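Local coordinates for protein RNA N6-adenosine-methyltransferase METTL16 (Homo sapiens, PDB 6M1U) that methylates the N6 position of adenosine in RNA, including U6 small nuclear RNA, its vertebrate conserved region probably assisting in RNA binding, at residues W37-L42 / V59-T64. Numbering follows the deposited sequence.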
# COMPACT_ATOMS: atom_id res chain seq x y z
N TRP A 37 -0.72 6.43 -3.97
CA TRP A 37 -0.84 5.41 -5.02
C TRP A 37 -1.39 4.11 -4.45
O TRP A 37 -2.19 3.43 -5.12
CB TRP A 37 0.50 5.16 -5.70
CG TRP A 37 0.82 6.12 -6.80
CD1 TRP A 37 1.88 7.01 -6.84
CD2 TRP A 37 0.09 6.32 -8.01
NE1 TRP A 37 1.84 7.74 -8.02
CE2 TRP A 37 0.76 7.33 -8.75
CE3 TRP A 37 -1.05 5.73 -8.57
CZ2 TRP A 37 0.31 7.77 -9.99
CZ3 TRP A 37 -1.49 6.17 -9.81
CH2 TRP A 37 -0.81 7.18 -10.50
N ILE A 38 -1.00 3.73 -3.24
CA ILE A 38 -1.68 2.60 -2.60
C ILE A 38 -3.17 2.90 -2.42
O ILE A 38 -4.03 2.04 -2.64
CB ILE A 38 -1.00 2.23 -1.27
CG1 ILE A 38 0.43 1.77 -1.52
CG2 ILE A 38 -1.72 1.09 -0.64
CD1 ILE A 38 1.26 1.70 -0.26
N GLU A 39 -3.50 4.15 -2.06
CA GLU A 39 -4.91 4.52 -1.91
C GLU A 39 -5.65 4.38 -3.23
O GLU A 39 -6.79 3.89 -3.26
CB GLU A 39 -5.02 5.94 -1.38
CG GLU A 39 -4.66 6.09 0.09
CD GLU A 39 -4.54 7.54 0.56
OE1 GLU A 39 -4.44 8.47 -0.27
OE2 GLU A 39 -4.55 7.74 1.79
N LYS A 40 -5.01 4.75 -4.34
CA LYS A 40 -5.60 4.54 -5.65
C LYS A 40 -5.81 3.05 -5.92
O LYS A 40 -6.88 2.63 -6.38
CB LYS A 40 -4.72 5.17 -6.73
CG LYS A 40 -5.47 5.72 -7.93
CD LYS A 40 -5.75 4.66 -8.96
CE LYS A 40 -6.96 5.05 -9.80
NZ LYS A 40 -7.01 4.29 -11.10
N ILE A 41 -4.81 2.23 -5.60
CA ILE A 41 -4.90 0.80 -5.89
C ILE A 41 -6.01 0.15 -5.09
O ILE A 41 -6.72 -0.74 -5.58
CB ILE A 41 -3.54 0.14 -5.59
CG1 ILE A 41 -2.51 0.60 -6.62
CG2 ILE A 41 -3.69 -1.39 -5.48
CD1 ILE A 41 -1.12 0.42 -6.18
N LEU A 42 -6.17 0.56 -3.83
CA LEU A 42 -7.16 -0.06 -2.97
C LEU A 42 -8.56 0.34 -3.39
O LEU A 42 -9.43 -0.53 -3.54
CB LEU A 42 -6.92 0.28 -1.49
CG LEU A 42 -5.59 -0.27 -0.95
CD1 LEU A 42 -5.30 0.18 0.48
CD2 LEU A 42 -5.58 -1.77 -1.04
N VAL A 59 3.20 7.49 6.95
CA VAL A 59 1.77 7.65 6.68
C VAL A 59 1.11 6.28 6.82
O VAL A 59 1.67 5.27 6.38
CB VAL A 59 1.53 8.20 5.28
CG1 VAL A 59 0.03 8.42 5.03
CG2 VAL A 59 2.33 9.46 5.07
N SER A 60 -0.08 6.23 7.42
CA SER A 60 -0.75 4.97 7.70
C SER A 60 -2.13 4.91 7.06
O SER A 60 -2.91 5.87 7.16
CB SER A 60 -0.90 4.72 9.20
OG SER A 60 0.34 4.87 9.86
N LEU A 61 -2.44 3.77 6.45
CA LEU A 61 -3.80 3.42 6.05
C LEU A 61 -4.33 2.32 6.95
O LEU A 61 -3.63 1.34 7.19
CB LEU A 61 -3.82 2.89 4.64
CG LEU A 61 -3.42 3.90 3.63
CD1 LEU A 61 -3.43 3.16 2.30
CD2 LEU A 61 -4.47 4.99 3.73
N PHE A 62 -5.55 2.47 7.43
CA PHE A 62 -6.29 1.34 7.99
C PHE A 62 -7.26 0.86 6.92
O PHE A 62 -8.01 1.66 6.35
CB PHE A 62 -7.05 1.72 9.26
CG PHE A 62 -7.65 0.53 9.96
CD1 PHE A 62 -8.91 0.06 9.63
CD2 PHE A 62 -6.93 -0.15 10.93
CE1 PHE A 62 -9.43 -1.04 10.26
CE2 PHE A 62 -7.46 -1.27 11.55
CZ PHE A 62 -8.70 -1.70 11.23
N LEU A 63 -7.24 -0.45 6.64
CA LEU A 63 -8.07 -0.94 5.56
C LEU A 63 -8.88 -2.16 6.00
O LEU A 63 -8.49 -2.91 6.89
CB LEU A 63 -7.26 -1.26 4.30
CG LEU A 63 -6.51 -2.56 4.38
CD1 LEU A 63 -7.19 -3.62 3.53
CD2 LEU A 63 -5.10 -2.34 3.94
N THR A 64 -10.02 -2.32 5.35
CA THR A 64 -10.98 -3.37 5.64
C THR A 64 -11.30 -4.03 4.31
O THR A 64 -11.92 -3.40 3.45
CB THR A 64 -12.24 -2.78 6.28
OG1 THR A 64 -11.92 -2.25 7.56
CG2 THR A 64 -13.28 -3.82 6.44
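Leu61 reaches from its strand toward helix segment 37-42 and meets three of its side chains with its two methyls. Leu61 CD1 lies 4.0 Å from Ile38 CG2 and, tip to tip, 4.0 Å from Leu42 CD1. Ile38 CG2 is anti to the backbone N, which turns this branch, rather than the longer CG1 arm, to the leucine. Glu39 CG lies against both methyls, 3.8 Å from Leu61 CD2 and 3.9 Å from Leu61 CD1. Beyond CG the glutamate chain runs extended (chi2 170°), bringing its carboxylate alongside the CD2 methyl, with Glu39 OE2 3.4 Å from Leu61 CD2; that oxygen finds its charged partner in a salt bridge to Arg51 NE. An alanine in place of Glu39 would probably leave Arg51 without this mate and open a gap beside both methyls of Leu61. Leu63 adds a looser contact, Leu63 CD2 standing 4.3 Å from Leu42 CD1.

The short axes run 14° from parallel and 10.5 Å apart, a spacing bridged by side chains alone, as in helix-on-sheet packing of an alpha+beta fold. Helix 30-44 thus lies against one face of the antiparallel sheet, where strand 58-67 is flanked by 108-119 and 48-52. Ile38 also touches Val116 of strand 108-119, while helix 136-153 packs beside the Leu42 and Leu63 end, Ile145 on Leu42 and Leu141 on Leu63.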